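Local structure of putative conjugative transposon recombinase (3G13) at residues A[97-102]-A[124-129]; A[105-110]-A[114-119]. The protein probably binds DNA and exchanges DNA strands as a serine recombinase of a conjugative transposon, this chain being its resolvase-type N-terminal domain with a long helix at its end. All coordinates share one frame; numbering follows the deposited sequence.

Interaction 1: residues A[97-102]-A[124-129]; sequences YVRMLK and LLLVVL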
# COMPACT_ATOMS: atom_id res chain seq x y z
N TYR A 97 5.31 -13.05 -3.70
CA TYR A 97 6.58 -13.25 -4.39
C TYR A 97 7.72 -12.43 -3.82
O TYR A 97 8.86 -12.90 -3.78
CB TYR A 97 6.41 -13.03 -5.89
CG TYR A 97 5.49 -14.07 -6.52
CD1 TYR A 97 5.83 -15.42 -6.49
CD2 TYR A 97 4.30 -13.69 -7.16
CE1 TYR A 97 4.99 -16.40 -7.06
CE2 TYR A 97 3.45 -14.67 -7.75
CZ TYR A 97 3.81 -16.01 -7.68
OH TYR A 97 3.01 -16.98 -8.24
N VAL A 98 7.43 -11.21 -3.35
CA VAL A 98 8.51 -10.45 -2.70
C VAL A 98 8.99 -11.21 -1.43
O VAL A 98 10.18 -11.41 -1.23
CB VAL A 98 8.13 -9.02 -2.39
CG1 VAL A 98 9.19 -8.38 -1.44
CG2 VAL A 98 7.98 -8.22 -3.71
N ARG A 99 8.04 -11.65 -0.59
CA ARG A 99 8.37 -12.40 0.63
C ARG A 99 9.09 -13.72 0.35
O ARG A 99 10.03 -14.08 1.07
CB ARG A 99 7.10 -12.68 1.44
CG ARG A 99 6.52 -11.45 2.11
CD ARG A 99 5.16 -11.76 2.70
NE ARG A 99 4.75 -10.76 3.68
CZ ARG A 99 3.48 -10.49 4.01
NH1 ARG A 99 2.46 -11.12 3.45
NH2 ARG A 99 3.24 -9.56 4.93
N MSE A 100 8.64 -14.44 -0.68
CA MSE A 100 9.27 -15.73 -1.03
C MSE A 100 10.74 -15.53 -1.43
O MSE A 100 11.63 -16.31 -1.06
CB MSE A 100 8.50 -16.37 -2.20
CG MSE A 100 8.93 -17.75 -2.61
SE MSE A 100 7.87 -18.28 -4.21
CE MSE A 100 6.06 -18.00 -3.56
N LEU A 101 11.00 -14.49 -2.22
CA LEU A 101 12.38 -14.11 -2.55
C LEU A 101 13.13 -13.67 -1.27
O LEU A 101 14.23 -14.13 -1.00
CB LEU A 101 12.38 -13.03 -3.67
CG LEU A 101 12.44 -13.59 -5.12
CD1 LEU A 101 11.59 -14.83 -5.32
CD2 LEU A 101 12.09 -12.58 -6.20
N LYS A 102 12.52 -12.81 -0.47
CA LYS A 102 13.18 -12.24 0.72
C LYS A 102 13.65 -13.33 1.73
O LYS A 102 14.72 -13.22 2.30
CB LYS A 102 12.24 -11.21 1.40
CG LYS A 102 12.84 -10.49 2.61
CD LYS A 102 12.02 -9.24 2.97
CE LYS A 102 12.67 -8.40 4.10
NZ LYS A 102 12.55 -6.89 3.83
N LEU A 124 9.30 -1.48 4.91
CA LEU A 124 8.14 -0.58 4.91
C LEU A 124 7.21 -0.87 3.71
O LEU A 124 6.01 -0.75 3.84
CB LEU A 124 8.56 0.88 4.94
CG LEU A 124 7.51 1.90 5.40
CD1 LEU A 124 7.01 1.57 6.86
CD2 LEU A 124 8.08 3.32 5.28
N LEU A 125 7.77 -1.20 2.54
CA LEU A 125 6.96 -1.60 1.38
C LEU A 125 6.02 -2.71 1.77
O LEU A 125 4.80 -2.62 1.54
CB LEU A 125 7.87 -1.99 0.19
CG LEU A 125 7.20 -2.76 -0.97
CD1 LEU A 125 6.34 -1.79 -1.73
CD2 LEU A 125 8.30 -3.34 -1.89
N LEU A 126 6.57 -3.74 2.43
CA LEU A 126 5.81 -4.93 2.80
C LEU A 126 4.75 -4.65 3.87
O LEU A 126 3.64 -5.22 3.82
CB LEU A 126 6.77 -6.02 3.25
CG LEU A 126 7.65 -6.62 2.13
CD1 LEU A 126 8.59 -7.61 2.79
CD2 LEU A 126 6.79 -7.31 1.02
N VAL A 127 5.08 -3.76 4.81
CA VAL A 127 4.12 -3.30 5.82
C VAL A 127 2.93 -2.62 5.14
O VAL A 127 1.77 -2.91 5.47
CB VAL A 127 4.80 -2.35 6.90
CG1 VAL A 127 3.74 -1.52 7.63
CG2 VAL A 127 5.57 -3.15 7.94
N VAL A 128 3.22 -1.70 4.21
CA VAL A 128 2.19 -0.93 3.50
C VAL A 128 1.34 -1.84 2.62
O VAL A 128 0.12 -1.76 2.64
CB VAL A 128 2.77 0.25 2.63
CG1 VAL A 128 1.68 0.88 1.77
CG2 VAL A 128 3.37 1.34 3.51
N LEU A 129 1.98 -2.73 1.87
CA LEU A 129 1.26 -3.73 1.06
C LEU A 129 0.38 -4.66 1.90
O LEU A 129 -0.68 -5.02 1.44
CB LEU A 129 2.19 -4.59 0.21
CG LEU A 129 3.04 -3.87 -0.84
CD1 LEU A 129 3.86 -4.89 -1.65
CD2 LEU A 129 2.17 -3.02 -1.72
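Leu126 reaches across from helix 120-150 and sets its forked end against helix 91-102, where Val98, Arg99 and Lys102 receive it. Its two methyls divide the work. CD2 meets the CG1 branch of Val98 at 3.6 Å, the closest approach in the contact, with the two side chains set at a slant to one another. CD1 lies 3.8 Å from CD of Lys102, and here the side chains run past each other in opposite directions. The CG of Leu126 stands anti to its own carbonyl carbon (chi1 -69°) and the chain then continues extended, which carries the fork clear of its helix and onto its neighbour. The same CD2 also has CG of Arg99 at 4.3 Å, while Leu126 O lies oblique to the Arg99 guanidinium, and no hydrogen bond crosses the contact. The aliphatic part of Lys102 does the packing and its ammonium group is satisfied by Thr117 O; Leu126 O likewise has a partner, Ser130 OG.

With the axes of the two short segments 11.5 Å apart at closest approach, Leu126 spans most of the gap and meets side chains from the other helix. The segments run roughly antiparallel, at 145°. This is near-antiparallel helix-helix packing in a resolvase-type domain: the beginning of the long helix rests on the last helix before the hairpin, while Leu125 and Val128 pack against the second subunit.

Interaction 2: residues A[105-110]-A[114-119]; sequences NIAVYF and KINTLT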
# COMPACT_ATOMS: atom_id res chain seq x y z
N ASN A 105 16.91 -14.49 0.83
CA ASN A 105 17.90 -13.38 0.73
C ASN A 105 18.10 -12.93 -0.73
O ASN A 105 19.22 -12.59 -1.14
CB ASN A 105 19.26 -13.76 1.34
CG ASN A 105 19.15 -14.20 2.79
OD1 ASN A 105 18.69 -13.44 3.65
ND2 ASN A 105 19.58 -15.44 3.07
N ILE A 106 17.00 -12.98 -1.48
CA ILE A 106 16.95 -12.52 -2.87
C ILE A 106 16.17 -11.22 -2.90
O ILE A 106 15.02 -11.11 -2.45
CB ILE A 106 16.29 -13.55 -3.83
CG1 ILE A 106 17.00 -14.92 -3.74
CG2 ILE A 106 16.25 -12.99 -5.28
CD1 ILE A 106 16.22 -16.12 -4.37
N ALA A 107 16.85 -10.21 -3.43
CA ALA A 107 16.31 -8.88 -3.51
C ALA A 107 15.58 -8.69 -4.83
O ALA A 107 15.99 -9.22 -5.87
CB ALA A 107 17.50 -7.89 -3.43
N VAL A 108 14.52 -7.90 -4.79
CA VAL A 108 13.97 -7.33 -6.00
C VAL A 108 14.32 -5.85 -6.00
O VAL A 108 14.27 -5.18 -4.95
CB VAL A 108 12.43 -7.52 -6.10
CG1 VAL A 108 11.86 -6.83 -7.39
CG2 VAL A 108 12.11 -8.98 -6.07
N TYR A 109 14.74 -5.34 -7.15
CA TYR A 109 14.93 -3.92 -7.29
C TYR A 109 13.88 -3.36 -8.26
O TYR A 109 13.95 -3.62 -9.46
CB TYR A 109 16.38 -3.51 -7.73
CG TYR A 109 16.55 -2.01 -7.53
CD1 TYR A 109 17.04 -1.51 -6.34
CD2 TYR A 109 16.18 -1.10 -8.52
CE1 TYR A 109 17.14 -0.16 -6.11
CE2 TYR A 109 16.27 0.28 -8.31
CZ TYR A 109 16.75 0.74 -7.10
OH TYR A 109 16.86 2.08 -6.85
N PHE A 110 12.94 -2.59 -7.70
CA PHE A 110 11.90 -1.90 -8.44
C PHE A 110 12.48 -0.59 -8.93
O PHE A 110 12.75 0.31 -8.15
CB PHE A 110 10.68 -1.64 -7.50
CG PHE A 110 9.97 -2.89 -7.11
CD1 PHE A 110 9.32 -3.69 -8.08
CD2 PHE A 110 9.94 -3.31 -5.78
CE1 PHE A 110 8.66 -4.86 -7.71
CE2 PHE A 110 9.27 -4.46 -5.41
CZ PHE A 110 8.62 -5.23 -6.36
N LYS A 114 12.34 2.93 -7.05
CA LYS A 114 13.69 2.95 -6.45
C LYS A 114 13.75 2.23 -5.08
O LYS A 114 14.15 2.82 -4.07
CB LYS A 114 14.28 4.37 -6.40
CG LYS A 114 14.52 4.93 -7.80
CD LYS A 114 14.93 6.38 -7.81
CE LYS A 114 15.06 6.88 -9.26
NZ LYS A 114 15.49 8.33 -9.32
N ILE A 115 13.30 0.98 -5.06
CA ILE A 115 13.21 0.22 -3.79
C ILE A 115 13.87 -1.11 -3.99
O ILE A 115 13.52 -1.84 -4.94
CB ILE A 115 11.73 -0.02 -3.31
CG1 ILE A 115 10.96 1.31 -3.10
CG2 ILE A 115 11.73 -0.86 -2.03
CD1 ILE A 115 9.41 1.16 -2.82
N ASN A 116 14.84 -1.41 -3.12
CA ASN A 116 15.43 -2.74 -3.00
C ASN A 116 14.70 -3.38 -1.84
O ASN A 116 14.66 -2.82 -0.75
CB ASN A 116 16.94 -2.67 -2.70
CG ASN A 116 17.58 -4.05 -2.45
OD1 ASN A 116 17.12 -4.83 -1.60
ND2 ASN A 116 18.70 -4.33 -3.14
N THR A 117 14.11 -4.55 -2.09
CA THR A 117 13.15 -5.13 -1.12
C THR A 117 13.84 -5.63 0.18
O THR A 117 13.15 -5.91 1.17
CB THR A 117 12.37 -6.29 -1.75
OG1 THR A 117 13.31 -7.26 -2.29
CG2 THR A 117 11.42 -5.77 -2.85
N LEU A 118 15.17 -5.68 0.20
CA LEU A 118 15.88 -6.14 1.41
C LEU A 118 16.27 -5.02 2.38
O LEU A 118 16.76 -5.30 3.47
CB LEU A 118 17.12 -7.00 1.04
CG LEU A 118 16.85 -8.25 0.18
CD1 LEU A 118 18.15 -9.05 0.03
CD2 LEU A 118 15.73 -9.13 0.75
N THR A 119 16.01 -3.77 1.98
CA THR A 119 16.36 -2.59 2.81
C THR A 119 15.23 -2.35 3.85
O THR A 119 14.20 -3.03 3.82
CB THR A 119 16.58 -1.31 1.96
OG1 THR A 119 15.35 -0.93 1.29
CG2 THR A 119 17.72 -1.51 0.92
O HOH W 1 12.59 -9.79 -2.09
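Thr117 has its OG1 between the backbone N and the carbonyl carbon (chi1 54°), and that rotation turns the hydroxyl toward strand 107-110, where it takes the N-H of Val108 at 2.9 Å in an almost straight bond of 177°. The side chain thus stands in for a backbone carbonyl, while Thr117 N returns a bond to Val108 O in the carbonyl plane. One water extends the link, donating to Ile106 O and accepting from Thr117 OG1 at 2.6 Å. The CG2 of the same residue meets Phe110 CE2 at 3.6 Å, the two side chains crossing at about a right angle.

Nearer the turn, Tyr109 and Asn116 form a non-hydrogen-bonded antiparallel pair, and Phe110 and Ile115 a hydrogen-bonded one, Phe110 N donating to Ile115 O at 2.9 Å. Phe110 O faces both Lys114 and Ile115, the mark of a G1 beta bulge; Ile115 N approaches it on a lone pair, at 3.2 Å, and the bond from Lys114 N is weak. Tyr109 CG is anti to the backbone N (chi1 -167°), which lays the ring alongside Lys114, its OH 3.5 Å from Lys114 CB, with Ile115 O above one face, offset toward the rim. Ala107 CB touches Asn116 OD1 and Leu118 CG; that OD1 also accepts from Leu118 N, closing an Asx turn.

Strand 115-116 is outermost on this side of the sheet within the chain. Strand 107-110 bonds to strand 78-81 on its other side, Phe110 meets Phe87 edge to face, Thr117 packs on Val98 and Leu125, and Thr119 caps the start of helix 120-150.

Overall arrangement
Interaction 2 is nested within the chain loop that interaction 1 closes, and their centres lie about 9 Å apart. Helix 91-102 leads into strand 107-110, and strand 115-116 leads into helix 120-150, so the hairpin spans the sequence between the two packed helices. Several direct contacts join the pair: Lys102 CG packs on Leu118 CD2 at 3.7 Å, Leu101 O probably accepts from Ile106 N at 3.0 Å in the Schellman motif ending the helix, and Leu101 CD2 packs on Val108 CG2 at 3.6 Å. Helix pair and hairpin therefore form one continuous unit, which also meets the second subunit: Val128 there packs against both Leu125 and Ile115.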